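Local coordinates for protein 1,4-dihydroxy-2-naphthoyl-CoA hydrolase (PDB 2HX5) that probably hydrolyses 1,4-dihydroxy-2-naphthoyl-CoA to 1,4-dihydroxy-2-naphthoate and CoA, a step in phylloquinone (vitamin K1) biosynthesis, at residues L30-W38 with A113-L121; G83-R91 with Q101-E109. All coordinates share one frame; numbering follows the deposited sequence.

Contact 1. Residues L30-W38 with A113-L121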
ATOM      1  N   LEU A  30      -0.790   3.050   9.805  1.00 13.95           N
ATOM      2  CA  LEU A  30      -0.033   3.605  10.948  1.00 14.69           C
ATOM      3  C   LEU A  30       1.404   3.099  10.958  1.00 14.41           C
ATOM      4  O   LEU A  30       2.314   3.819  11.301  1.00 15.06           O
ATOM      5  CB  LEU A  30      -0.688   3.282  12.292  1.00 15.83           C
ATOM      6  CG  LEU A  30      -0.253   4.210  13.450  1.00 15.54           C
ATOM      7  CD1 LEU A  30      -0.972   5.524  13.418  1.00 14.87           C
ATOM      8  CD2 LEU A  30      -0.449   3.495  14.840  1.00 17.41           C
ATOM      9  N   PHE A  31       1.566   1.819  10.656  1.00 15.19           N
ATOM     10  CA  PHE A  31       2.916   1.229  10.688  1.00 15.44           C
ATOM     11  C   PHE A  31       3.820   1.742   9.628  1.00 15.84           C
ATOM     12  O   PHE A  31       5.023   1.914   9.829  1.00 14.66           O
ATOM     13  CB  PHE A  31       2.783  -0.300  10.622  1.00 13.67           C
ATOM     14  CG  PHE A  31       2.180  -0.924  11.844  1.00 14.05           C
ATOM     15  CD1 PHE A  31       2.878  -0.948  13.053  1.00 15.56           C
ATOM     16  CD2 PHE A  31       0.928  -1.467  11.778  1.00 20.62           C
ATOM     17  CE1 PHE A  31       2.325  -1.489  14.174  1.00 16.87           C
ATOM     18  CE2 PHE A  31       0.356  -2.008  12.911  1.00 23.34           C
ATOM     19  CZ  PHE A  31       1.088  -2.044  14.101  1.00 19.14           C
ATOM     20  N   ARG A  32       3.253   1.961   8.437  1.00 15.56           N
ATOM     21  CA  ARG A  32       4.021   2.623   7.380  1.00 15.81           C
ATOM     22  C   ARG A  32       4.493   4.016   7.825  1.00 14.38           C
ATOM     23  O   ARG A  32       5.634   4.446   7.652  1.00 16.21           O
ATOM     24  CB  ARG A  32       3.213   2.765   6.063  1.00 18.54           C
ATOM     25  CG  ARG A  32       3.994   3.568   5.025  1.00 17.70           C
ATOM     26  CD  ARG A  32       3.236   3.495   3.704  1.00 18.33           C
ATOM     27  NE  ARG A  32       1.987   4.262   3.737  1.00 19.51           N
ATOM     28  CZ  ARG A  32       1.880   5.568   3.548  1.00 18.23           C
ATOM     29  NH1 ARG A  32       2.909   6.370   3.344  1.00 19.64           N
ATOM     30  NH2 ARG A  32       0.687   6.119   3.587  1.00 20.40           N
ATOM     31  N   TRP A  33       3.576   4.753   8.431  1.00 14.42           N
ATOM     32  CA  TRP A  33       3.936   6.085   8.931  1.00 13.88           C
ATOM     33  C   TRP A  33       5.056   6.025   9.972  1.00 12.89           C
ATOM     34  O   TRP A  33       5.945   6.891  10.044  1.00 15.45           O
ATOM     35  CB  TRP A  33       2.744   6.814   9.542  1.00 14.03           C
ATOM     36  CG  TRP A  33       1.592   7.061   8.571  1.00 13.79           C
ATOM     37  CD1 TRP A  33       1.569   6.869   7.238  1.00 17.49           C
ATOM     38  CD2 TRP A  33       0.284   7.439   8.939  1.00 14.76           C
ATOM     39  NE1 TRP A  33       0.326   7.170   6.732  1.00 18.50           N
ATOM     40  CE2 TRP A  33      -0.493   7.517   7.760  1.00 18.86           C
ATOM     41  CE3 TRP A  33      -0.312   7.746  10.167  1.00 16.69           C
ATOM     42  CZ2 TRP A  33      -1.847   7.868   7.779  1.00 18.14           C
ATOM     43  CZ3 TRP A  33      -1.633   8.110  10.170  1.00 15.61           C
ATOM     44  CH2 TRP A  33      -2.388   8.171   8.985  1.00 16.56           C
ATOM     45  N   CYS A  34       4.987   5.021  10.845  1.00 13.51           N
ATOM     46  CA  CYS A  34       6.065   4.843  11.822  1.00 17.04           C
ATOM     47  C   CYS A  34       7.405   4.597  11.174  1.00 14.20           C
ATOM     48  O   CYS A  34       8.398   5.274  11.439  1.00 15.47           O
ATOM     49  CB  CYS A  34       5.743   3.678  12.730  1.00 14.82           C
ATOM     50  SG  CYS A  34       4.377   3.888  13.915  1.00 17.45           S
ATOM     51  N   HIS A  35       7.432   3.661  10.237  1.00 14.23           N
ATOM     52  CA  HIS A  35       8.676   3.323   9.586  1.00 15.18           C
ATOM     53  C   HIS A  35       9.235   4.525   8.841  1.00 13.86           C
ATOM     54  O   HIS A  35      10.432   4.862   8.912  1.00 14.45           O
ATOM     55  CB  HIS A  35       8.508   2.117   8.679  1.00 16.03           C
ATOM     56  CG  HIS A  35       9.787   1.473   8.203  1.00 16.02           C
ATOM     57  ND1 HIS A  35      10.677   2.078   7.331  1.00 15.56           N
ATOM     58  CD2 HIS A  35      10.275   0.236   8.453  1.00 19.99           C
ATOM     59  CE1 HIS A  35      11.649   1.207   7.064  1.00 18.19           C
ATOM     60  NE2 HIS A  35      11.451   0.112   7.765  1.00 18.79           N
ATOM     61  N   GLU A  36       8.349   5.211   8.112  1.00 14.90           N
ATOM     62  CA  GLU A  36       8.818   6.407   7.398  1.00 15.00           C
ATOM     63  C   GLU A  36       9.313   7.491   8.344  1.00 15.12           C
ATOM     64  O   GLU A  36      10.280   8.181   8.042  1.00 15.52           O
ATOM     65  CB  GLU A  36       7.702   7.001   6.544  1.00 14.32           C
ATOM     66  CG  GLU A  36       7.237   6.130   5.405  1.00 14.48           C
ATOM     67  CD  GLU A  36       6.222   6.745   4.446  1.00 20.67           C
ATOM     68  OE1 GLU A  36       5.859   7.910   4.689  1.00 24.62           O
ATOM     69  OE2 GLU A  36       5.854   6.060   3.470  1.00 20.36           O
ATOM     70  N   SER A  37       8.677   7.665   9.503  0.50 13.03           N
ATOM     71  CA  SER A  37       9.165   8.668  10.468  0.50 14.01           C
ATOM     72  C   SER A  37      10.500   8.296  11.086  0.50 15.68           C
ATOM     73  O   SER A  37      11.291   9.161  11.438  0.50 14.81           O
ATOM     74  CB  SER A  37       8.137   8.965  11.560  0.50 14.93           C
ATOM     75  OG  SER A  37       8.092   7.953  12.559  0.50 13.80           O
ATOM     76  N   TRP A  38      10.740   6.998  11.248  1.00 14.33           N
ATOM     77  CA  TRP A  38      12.028   6.507  11.720  1.00 14.41           C
ATOM     78  C   TRP A  38      13.123   6.859  10.678  1.00 15.47           C
ATOM     79  O   TRP A  38      14.176   7.405  11.004  1.00 16.23           O
ATOM     80  CB  TRP A  38      11.958   5.010  11.975  1.00 15.14           C
ATOM     81  CG  TRP A  38      13.306   4.367  12.216  1.00 16.10           C
ATOM     82  CD1 TRP A  38      14.200   4.699  13.163  1.00 17.30           C
ATOM     83  CD2 TRP A  38      13.854   3.265  11.497  1.00 16.30           C
ATOM     84  NE1 TRP A  38      15.294   3.861  13.103  1.00 16.96           N
ATOM     85  CE2 TRP A  38      15.111   2.968  12.077  1.00 19.17           C
ATOM     86  CE3 TRP A  38      13.405   2.485  10.427  1.00 17.20           C
ATOM     87  CZ2 TRP A  38      15.962   1.934  11.570  1.00 17.25           C
ATOM     88  CZ3 TRP A  38      14.197   1.445   9.990  1.00 19.12           C
ATOM     89  CH2 TRP A  38      15.467   1.191  10.544  1.00 21.09           C
ATOM     90  N   ALA A 113      -4.002  10.037  19.550  1.00 16.04           N
ATOM     91  CA  ALA A 113      -4.932   9.269  18.742  1.00 14.60           C
ATOM     92  C   ALA A 113      -4.482   7.808  18.580  1.00 13.39           C
ATOM     93  O   ALA A 113      -5.312   6.933  18.391  1.00 15.59           O
ATOM     94  CB  ALA A 113      -5.051   9.898  17.386  1.00 16.81           C
ATOM     95  N   ALA A 114      -3.192   7.543  18.662  1.00 15.17           N
ATOM     96  CA  ALA A 114      -2.635   6.210  18.477  1.00 13.72           C
ATOM     97  C   ALA A 114      -1.203   6.203  18.992  1.00 15.32           C
ATOM     98  O   ALA A 114      -0.518   7.254  19.066  1.00 15.42           O
ATOM     99  CB  ALA A 114      -2.673   5.810  16.987  1.00 13.73           C
ATOM    100  N   HIS A 115      -0.695   5.015  19.305  1.00 14.64           N
ATOM    101  CA  HIS A 115       0.705   4.873  19.569  1.00 14.96           C
ATOM    102  C   HIS A 115       1.150   3.489  19.116  1.00 14.08           C
ATOM    103  O   HIS A 115       0.311   2.596  18.970  1.00 15.07           O
ATOM    104  CB  HIS A 115       1.064   5.119  21.032  1.00 15.50           C
ATOM    105  CG  HIS A 115       0.328   4.264  22.001  1.00 16.40           C
ATOM    106  ND1 HIS A 115       0.717   2.976  22.295  1.00 19.24           N
ATOM    107  CD2 HIS A 115      -0.745   4.524  22.780  1.00 20.46           C
ATOM    108  CE1 HIS A 115      -0.084   2.494  23.241  1.00 19.31           C
ATOM    109  NE2 HIS A 115      -0.986   3.407  23.532  1.00 19.71           N
ATOM    110  N   ALA A 116       2.439   3.325  18.850  1.00 13.85           N
ATOM    111  CA  ALA A 116       2.955   2.095  18.291  1.00 12.19           C
ATOM    112  C   ALA A 116       4.351   1.861  18.797  1.00 14.25           C
ATOM    113  O   ALA A 116       5.040   2.762  19.273  1.00 14.15           O
ATOM    114  CB  ALA A 116       2.988   2.157  16.781  1.00 14.24           C
ATOM    115  N   LEU A 117       4.822   0.631  18.651  1.00 14.38           N
ATOM    116  CA  LEU A 117       6.148   0.221  19.095  1.00 15.49           C
ATOM    117  C   LEU A 117       6.690  -0.716  18.031  1.00 15.92           C
ATOM    118  O   LEU A 117       5.977  -1.637  17.601  1.00 15.61           O
ATOM    119  CB  LEU A 117       6.045  -0.505  20.443  1.00 14.04           C
ATOM    120  CG  LEU A 117       7.350  -0.961  21.030  1.00 14.84           C
ATOM    121  CD1 LEU A 117       8.100   0.230  21.682  1.00 19.21           C
ATOM    122  CD2 LEU A 117       7.123  -2.004  22.192  1.00 21.08           C
ATOM    123  N   ILE A 118       7.928  -0.528  17.577  1.00 14.13           N
ATOM    124  CA  ILE A 118       8.589  -1.348  16.580  1.00 13.33           C
ATOM    125  C   ILE A 118       9.924  -1.762  17.152  1.00 16.76           C
ATOM    126  O   ILE A 118      10.696  -0.904  17.579  1.00 15.44           O
ATOM    127  CB  ILE A 118       8.789  -0.604  15.258  1.00 15.92           C
ATOM    128  CG1 ILE A 118       7.455  -0.219  14.635  1.00 17.81           C
ATOM    129  CG2 ILE A 118       9.552  -1.509  14.247  1.00 17.37           C
ATOM    130  CD1 ILE A 118       7.556   0.479  13.256  1.00 17.38           C
ATOM    131  N   ARG A 119      10.207  -3.067  17.190  1.00 14.20           N
ATOM    132  CA  ARG A 119      11.475  -3.622  17.675  1.00 13.55           C
ATOM    133  C   ARG A 119      12.269  -4.258  16.578  1.00 14.41           C
ATOM    134  O   ARG A 119      11.750  -5.054  15.819  1.00 15.35           O
ATOM    135  CB  ARG A 119      11.171  -4.653  18.771  1.00 15.31           C
ATOM    136  CG  ARG A 119      12.387  -5.189  19.483  1.00 15.90           C
ATOM    137  CD  ARG A 119      12.008  -6.233  20.581  1.00 17.52           C
ATOM    138  NE  ARG A 119      11.031  -5.673  21.498  1.00 18.27           N
ATOM    139  CZ  ARG A 119       9.890  -6.275  21.902  1.00 20.55           C
ATOM    140  NH1 ARG A 119       9.583  -7.548  21.598  1.00 19.63           N
ATOM    141  NH2 ARG A 119       9.025  -5.601  22.636  1.00 24.62           N
ATOM    142  N   HIS A 120      13.564  -3.886  16.518  1.00 14.48           N
ATOM    143  CA  HIS A 120      14.496  -4.340  15.514  1.00 13.53           C
ATOM    144  C   HIS A 120      15.619  -5.157  16.097  1.00 12.99           C
ATOM    145  O   HIS A 120      16.066  -4.865  17.217  1.00 14.70           O
ATOM    146  CB  HIS A 120      15.173  -3.125  14.850  1.00 15.03           C
ATOM    147  CG  HIS A 120      14.253  -2.170  14.136  1.00 14.31           C
ATOM    148  ND1 HIS A 120      14.165  -2.103  12.753  1.00 15.61           N
ATOM    149  CD2 HIS A 120      13.433  -1.200  14.628  1.00 15.55           C
ATOM    150  CE1 HIS A 120      13.274  -1.151  12.447  1.00 15.57           C
ATOM    151  NE2 HIS A 120      12.858  -0.567  13.556  1.00 17.60           N
ATOM    152  N   LEU A 121      16.126  -6.100  15.317  1.00 15.49           N
ATOM    153  CA  LEU A 121      17.318  -6.844  15.664  1.00 15.87           C
ATOM    154  C   LEU A 121      18.352  -6.533  14.585  1.00 15.27           C
ATOM    155  O   LEU A 121      18.012  -6.557  13.378  1.00 19.65           O
ATOM    156  CB  LEU A 121      16.976  -8.342  15.657  1.00 19.35           C
ATOM    157  CG  LEU A 121      17.899  -9.430  16.135  1.00 27.40           C
ATOM    158  CD1 LEU A 121      18.458  -9.118  17.526  1.00 26.91           C
ATOM    159  CD2 LEU A 121      17.067 -10.732  16.151  1.00 24.45           C
TER
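The central helix of a hotdog fold meets its sheet here, with Leu-30, Cys-34 and Trp-38 of 30-38 resting on Ala-114, Ala-116, Ile-118 and His-120 of 113-121. The segment axes pass 9.4 Å apart and cross at -62°. At the start of the helix segment, Leu-30 CD2 sits 3.9 Å from Ala-114 CB and also brushes the Ala-116 methyl. One turn on, Cys-34 splits its contacts: SG lies 3.6 Å from Ala-116 CB, while CB meets Ile-118 CD1 at 3.7 Å. Ile-118 gets there because CG1 stands anti to its carbonyl carbon (chi1 -62°) and the chain then runs on extended to CD1. In the hotdog fold the curved antiparallel sheet wraps this long helix, and the small Ala-114 and Ala-116 probably help the helix lie against the strand; Phe-104 and Phe-106 of the neighbouring strand pack against Cys-34 as well. Farther along, the side chains of Trp-38 and His-120 approach from opposite directions. His-120 CE1 lies over one face of the indole, 3.7 Å from Trp-38 CZ3, with the imidazole and six-membered ring planes 41° apart, an oblique meeting. The imidazole is fixed by a hydrogen bond between His-120 ND1 and Leu-67 O and by stacking on Phe-100. Phe-31, at the flank, stacks on Phe-31 of the second subunit, while His-35 helps line a pocket holding 2-ethoxyethanol and hydrogen-bonds through ND1 to Glu-39.

Contact 2. Residues G83-R91 with Q101-E109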
ATOM      1  N   GLY A  83      -6.714  14.618   6.042  1.00 20.00           N
ATOM      2  CA  GLY A  83      -6.380  15.993   6.253  1.00 22.13           C
ATOM      3  C   GLY A  83      -5.964  16.304   7.676  1.00 20.59           C
ATOM      4  O   GLY A  83      -5.540  17.430   7.896  1.00 22.28           O
ATOM      5  N   ASP A  84      -6.077  15.365   8.630  1.00 19.72           N
ATOM      6  CA  ASP A  84      -5.550  15.565   9.994  1.00 18.94           C
ATOM      7  C   ASP A  84      -4.053  15.833   9.947  1.00 19.36           C
ATOM      8  O   ASP A  84      -3.329  15.152   9.224  1.00 19.79           O
ATOM      9  CB  ASP A  84      -5.803  14.387  10.909  1.00 18.59           C
ATOM     10  CG  ASP A  84      -7.230  14.303  11.459  1.00 21.04           C
ATOM     11  OD1 ASP A  84      -8.027  15.266  11.360  1.00 22.44           O
ATOM     12  OD2 ASP A  84      -7.562  13.236  12.013  1.00 23.40           O
ATOM     13  N   ALA A  85      -3.609  16.859  10.702  1.00 20.28           N
ATOM     14  CA  ALA A  85      -2.218  17.136  10.920  1.00 19.38           C
ATOM     15  C   ALA A  85      -1.844  16.349  12.168  1.00 19.42           C
ATOM     16  O   ALA A  85      -2.395  16.606  13.257  1.00 22.00           O
ATOM     17  CB  ALA A  85      -2.013  18.650  11.169  1.00 19.77           C
ATOM     18  N   LEU A  86      -0.926  15.409  12.032  1.00 17.22           N
ATOM     19  CA  LEU A  86      -0.504  14.607  13.158  1.00 18.58           C
ATOM     20  C   LEU A  86       0.897  14.998  13.621  1.00 17.92           C
ATOM     21  O   LEU A  86       1.845  15.098  12.805  1.00 20.32           O
ATOM     22  CB  LEU A  86      -0.484  13.113  12.798  1.00 20.95           C
ATOM     23  CG  LEU A  86      -1.794  12.526  12.298  1.00 20.39           C
ATOM     24  CD1 LEU A  86      -1.521  11.040  11.963  1.00 22.89           C
ATOM     25  CD2 LEU A  86      -2.935  12.686  13.276  1.00 23.67           C
ATOM     26  N   ALA A  87       1.037  15.187  14.923  1.00 17.52           N
ATOM     27  CA  ALA A  87       2.310  15.472  15.573  1.00 18.65           C
ATOM     28  C   ALA A  87       2.833  14.111  16.023  1.00 19.63           C
ATOM     29  O   ALA A  87       2.100  13.390  16.715  1.00 21.62           O
ATOM     30  CB  ALA A  87       2.061  16.428  16.730  1.00 18.81           C
HETATM   31  N   MSE A  88       4.000  13.711  15.571  1.00 18.17           N
HETATM   32  CA  MSE A  88       4.582  12.415  15.876  1.00 19.57           C
HETATM   33  C   MSE A  88       5.770  12.589  16.797  1.00 23.62           C
HETATM   34  O   MSE A  88       6.647  13.377  16.528  1.00 23.93           O
HETATM   35  CB  MSE A  88       5.043  11.745  14.611  1.00 19.81           C
HETATM   36  CG  MSE A  88       3.861  11.433  13.641  1.00 24.99           C
HETATM   37 SE   MSE A  88       4.416  10.509  12.055  0.75 24.73          SE
HETATM   38  CE  MSE A  88       5.347  12.012  11.156  1.00 29.52           C
ATOM     39  N   GLU A  89       5.769  11.906  17.925  1.00 17.65           N
ATOM     40  CA  GLU A  89       6.906  11.950  18.815  1.00 17.27           C
ATOM     41  C   GLU A  89       7.527  10.575  18.905  1.00 15.39           C
ATOM     42  O   GLU A  89       6.841   9.584  19.189  1.00 14.90           O
ATOM     43  CB  GLU A  89       6.484  12.383  20.204  1.00 17.96           C
ATOM     44  CG  GLU A  89       7.666  12.336  21.170  1.00 18.36           C
ATOM     45  CD  GLU A  89       7.531  13.245  22.396  1.00 24.17           C
ATOM     46  OE1 GLU A  89       6.433  13.852  22.599  1.00 28.70           O
ATOM     47  OE2 GLU A  89       8.561  13.332  23.128  1.00 27.83           O
ATOM     48  N   LEU A  90       8.822  10.483  18.661  1.00 14.61           N
ATOM     49  CA  LEU A  90       9.542   9.225  18.653  1.00 14.61           C
ATOM     50  C   LEU A  90      10.383   9.136  19.931  1.00 12.92           C
ATOM     51  O   LEU A  90      11.048  10.112  20.352  1.00 13.42           O
ATOM     52  CB  LEU A  90      10.513   9.148  17.450  1.00 16.00           C
ATOM     53  CG  LEU A  90       9.951   8.715  16.110  1.00 17.29           C
ATOM     54  CD1 LEU A  90       8.826   9.662  15.682  1.00 17.89           C
ATOM     55  CD2 LEU A  90      11.051   8.636  15.100  1.00 18.84           C
ATOM     56  N   ARG A  91      10.370   7.951  20.524  1.00 15.50           N
ATOM     57  CA  ARG A  91      11.203   7.680  21.693  1.00 15.19           C
ATOM     58  C   ARG A  91      11.938   6.354  21.478  1.00 15.50           C
ATOM     59  O   ARG A  91      11.338   5.293  21.671  1.00 15.67           O
ATOM     60  CB  ARG A  91      10.362   7.644  22.974  1.00 16.77           C
ATOM     61  CG  ARG A  91       9.815   8.997  23.358  1.00 16.98           C
ATOM     62  CD  ARG A  91       8.888   8.908  24.561  1.00 23.22           C
ATOM     63  NE  ARG A  91       8.357  10.177  25.086  1.00 27.93           N
ATOM     64  CZ  ARG A  91       7.179  10.719  24.739  1.00 36.71           C
ATOM     65  NH1 ARG A  91       6.372  10.185  23.777  1.00 28.49           N
ATOM     66  NH2 ARG A  91       6.812  11.836  25.365  1.00 31.77           N
ATOM     67  N   GLN A 101      14.328  -0.592  20.090  1.00 15.35           N
ATOM     68  CA  GLN A 101      12.927  -0.353  19.697  1.00 14.86           C
ATOM     69  C   GLN A 101      12.672   1.148  19.677  1.00 15.20           C
ATOM     70  O   GLN A 101      13.454   1.934  20.198  1.00 16.25           O
ATOM     71  CB  GLN A 101      11.994  -1.138  20.594  1.00 17.98           C
ATOM     72  CG  GLN A 101      12.031  -0.800  21.997  1.00 18.59           C
ATOM     73  CD  GLN A 101      11.224  -1.774  22.865  1.00 24.22           C
ATOM     74  OE1 GLN A 101      10.932  -2.951  22.498  1.00 23.95           O
ATOM     75  NE2 GLN A 101      10.823  -1.272  23.983  1.00 18.42           N
ATOM     76  N   VAL A 102      11.614   1.514  18.950  1.00 14.10           N
ATOM     77  CA  VAL A 102      11.140   2.869  18.837  1.00 14.21           C
ATOM     78  C   VAL A 102       9.671   2.880  19.173  1.00 14.45           C
ATOM     79  O   VAL A 102       8.924   2.106  18.601  1.00 14.44           O
ATOM     80  CB  VAL A 102      11.385   3.488  17.438  1.00 15.97           C
ATOM     81  CG1 VAL A 102      11.034   4.937  17.467  1.00 16.06           C
ATOM     82  CG2 VAL A 102      12.857   3.236  16.974  1.00 17.32           C
ATOM     83  N   HIS A 103       9.302   3.795  20.057  1.00 13.76           N
ATOM     84  CA  HIS A 103       7.923   4.075  20.403  1.00 13.62           C
ATOM     85  C   HIS A 103       7.496   5.328  19.632  1.00 14.15           C
ATOM     86  O   HIS A 103       8.262   6.319  19.550  1.00 15.49           O
ATOM     87  CB  HIS A 103       7.764   4.268  21.914  1.00 14.19           C
ATOM     88  CG  HIS A 103       6.366   4.491  22.367  1.00 16.96           C
ATOM     89  ND1 HIS A 103       5.854   5.761  22.474  1.00 14.90           N
ATOM     90  CD2 HIS A 103       5.404   3.636  22.820  1.00 17.64           C
ATOM     91  CE1 HIS A 103       4.627   5.689  22.968  1.00 18.91           C
ATOM     92  NE2 HIS A 103       4.331   4.405  23.182  1.00 19.03           N
ATOM     93  N   PHE A 104       6.278   5.320  19.084  1.00 13.50           N
ATOM     94  CA  PHE A 104       5.757   6.382  18.278  1.00 14.64           C
ATOM     95  C   PHE A 104       4.454   6.813  18.898  1.00 14.27           C
ATOM     96  O   PHE A 104       3.533   5.991  19.065  1.00 15.72           O
ATOM     97  CB  PHE A 104       5.473   5.860  16.869  1.00 14.46           C
ATOM     98  CG  PHE A 104       6.672   5.258  16.164  1.00 13.80           C
ATOM     99  CD1 PHE A 104       7.050   3.947  16.345  1.00 14.49           C
ATOM    100  CD2 PHE A 104       7.435   6.058  15.309  1.00 16.33           C
ATOM    101  CE1 PHE A 104       8.142   3.406  15.691  1.00 14.70           C
ATOM    102  CE2 PHE A 104       8.498   5.511  14.660  1.00 14.49           C
ATOM    103  CZ  PHE A 104       8.850   4.179  14.847  1.00 16.02           C
ATOM    104  N   GLU A 105       4.307   8.100  19.199  1.00 13.17           N
ATOM    105  CA  GLU A 105       3.038   8.629  19.709  1.00 14.05           C
ATOM    106  C   GLU A 105       2.461   9.617  18.679  1.00 16.08           C
ATOM    107  O   GLU A 105       3.198  10.516  18.230  1.00 17.13           O
ATOM    108  CB  GLU A 105       3.315   9.339  21.027  1.00 17.99           C
ATOM    109  CG  GLU A 105       2.177   9.950  21.650  1.00 20.11           C
ATOM    110  CD  GLU A 105       2.581  10.718  22.923  1.00 29.63           C
ATOM    111  OE1 GLU A 105       3.233  10.124  23.788  1.00 30.69           O
ATOM    112  OE2 GLU A 105       2.281  11.916  23.005  1.00 43.93           O
ATOM    113  N   PHE A 106       1.197   9.461  18.298  1.00 15.21           N
ATOM    114  CA  PHE A 106       0.553  10.304  17.289  1.00 15.66           C
ATOM    115  C   PHE A 106      -0.472  11.156  17.962  1.00 16.62           C
ATOM    116  O   PHE A 106      -1.388  10.603  18.620  1.00 16.95           O
ATOM    117  CB  PHE A 106      -0.171   9.433  16.273  1.00 15.52           C
ATOM    118  CG  PHE A 106       0.741   8.615  15.417  1.00 14.89           C
ATOM    119  CD1 PHE A 106       1.238   7.425  15.897  1.00 16.04           C
ATOM    120  CD2 PHE A 106       1.085   9.016  14.112  1.00 15.58           C
ATOM    121  CE1 PHE A 106       2.090   6.661  15.132  1.00 17.47           C
ATOM    122  CE2 PHE A 106       1.922   8.235  13.318  1.00 16.92           C
ATOM    123  CZ  PHE A 106       2.443   7.058  13.837  1.00 17.69           C
ATOM    124  N   ARG A 107      -0.329  12.485  17.864  0.50 17.46           N
ATOM    125  CA  ARG A 107      -1.286  13.398  18.469  0.50 15.97           C
ATOM    126  C   ARG A 107      -2.011  14.170  17.370  0.50 16.19           C
ATOM    127  O   ARG A 107      -1.444  14.452  16.324  0.50 15.61           O
ATOM    128  CB  ARG A 107      -0.601  14.403  19.411  0.50 16.49           C
ATOM    129  CG  ARG A 107      -0.284  13.856  20.791  0.50 17.45           C
ATOM    130  CD  ARG A 107       0.346  14.890  21.741  0.50 18.35           C
ATOM    131  NE  ARG A 107       0.914  14.241  22.934  0.50 20.33           N
ATOM    132  CZ  ARG A 107       0.294  14.075  24.097  0.50 22.95           C
ATOM    133  NH1 ARG A 107      -0.924  14.566  24.308  0.50 21.00           N
ATOM    134  NH2 ARG A 107       0.933  13.445  25.090  0.50 22.89           N
ATOM    135  N   CYS A 108      -3.273  14.497  17.606  1.00 19.20           N
ATOM    136  CA  CYS A 108      -4.018  15.370  16.734  1.00 21.29           C
ATOM    137  C   CYS A 108      -4.818  16.251  17.660  1.00 23.09           C
ATOM    138  O   CYS A 108      -5.487  15.742  18.560  1.00 21.25           O
ATOM    139  CB  CYS A 108      -4.937  14.566  15.871  1.00 20.85           C
ATOM    140  SG  CYS A 108      -5.831  15.564  14.660  1.00 27.60           S
ATOM    141  N   GLU A 109      -4.698  17.558  17.440  1.00 27.29           N
ATOM    142  CA  GLU A 109      -5.313  18.579  18.299  1.00 33.12           C
ATOM    143  C   GLU A 109      -4.948  18.282  19.749  1.00 30.26           C
ATOM    144  O   GLU A 109      -5.799  18.219  20.630  1.00 31.67           O
ATOM    145  CB  GLU A 109      -6.817  18.615  18.029  1.00 34.34           C
ATOM    146  CG  GLU A 109      -7.112  19.168  16.623  1.00 42.58           C
ATOM    147  CD  GLU A 109      -8.567  19.020  16.170  1.00 45.73           C
ATOM    148  OE1 GLU A 109      -9.486  19.092  17.020  1.00 63.03           O
ATOM    149  OE2 GLU A 109      -8.786  18.832  14.949  1.00 59.78           O
TER
HETATM  150  O   HOH W   1      -7.909  18.207  12.009  1.00 43.80           O
HETATM  151  O   HOH W   2      -3.809  18.750  15.088  1.00 44.88           O
HETATM  152  O   HOH W   3       6.938   8.250  21.809  1.00 17.29           O
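Strands 85-91 and 101-108 run antiparallel as the two arms of a hairpin, with Ala-87/Arg-107, Glu-89/Glu-105 and Arg-91/His-103 as hydrogen-bonded pairs and Met-88/Phe-106 and Leu-90/Phe-104 as non-hydrogen-bonded pairs between them. The latter four turn their side chains to the face that receives helix 29-45. There Met-88, a selenomethionine, makes a Met-aromatic contact: SE lies 3.6 Å from Phe-106 CE2, approaching the ring obliquely, and Leu-86 CD1 touches the same ring at CD2 (3.9 Å). Leu-90 packs in the same oblique way on the next ring, CG 3.7 Å from Phe-104 CD2, and Val-102 CG1 lies over one face of that ring, toward its rim. Asp-84 leans on Cys-108 SG, but its carboxylate pairs with Arg-57 of the third subunit.

On the other face Glu-89, Arg-91, Glu-105 and Arg-107 form a salt-bridge network. Arg-91 NH1 bridges to Glu-105 OE1 at 3.1 Å, from above the carboxylate plane and rather bent (137°). With CG anti to the backbone N (chi1 178°), Glu-105 extends so that, in the conformer described, OE2 also bridges to Arg-107 NE, a short bond (2.7 Å) but weak because strongly bent. Glu-89 OE2 lies over one face of the Arg-91 guanidinium, 3.2 Å from NH2, pairing by charge alone. A glutamine in place of Glu-105 would probably leave Arg-91 without its cross-strand anion. Water 3 links Arg-91 NH1 to Glu-89 O and His-103 ND1. Glu-89 and Glu-105 face each other as a pair, their nearest carboxylate oxygens, Glu-89 OE1 and Glu-105 OE2, 4.6 Å apart, and the two arginines probably offset their repulsion.

In the fold
Contacts 1 and 2 have centres about 9 Å apart and share one antiparallel sheet, in which strands 85-96, 99-108 and 111-124 lie side by side in chain order. The helix segment 30-38 comes first, the hairpin pairing of 83-91 with 101-109 follows, and 113-121 comes last, so the hairpin is built entirely within the interval that contact 1 spans. The two meet where Ala-116 O and Phe-104 N probably hydrogen-bond (2.8 Å) and where Phe-104 CE2 packs against the Cys-34 carbonyl oxygen and Ser-37 OG. A classic beta bulge at Ala-113 and Ala-114 faces Phe-106. The two contacts set helix 29-45 against the sheet, the arrangement that defines the hotdog fold, and both also touch the third subunit of the tetramer.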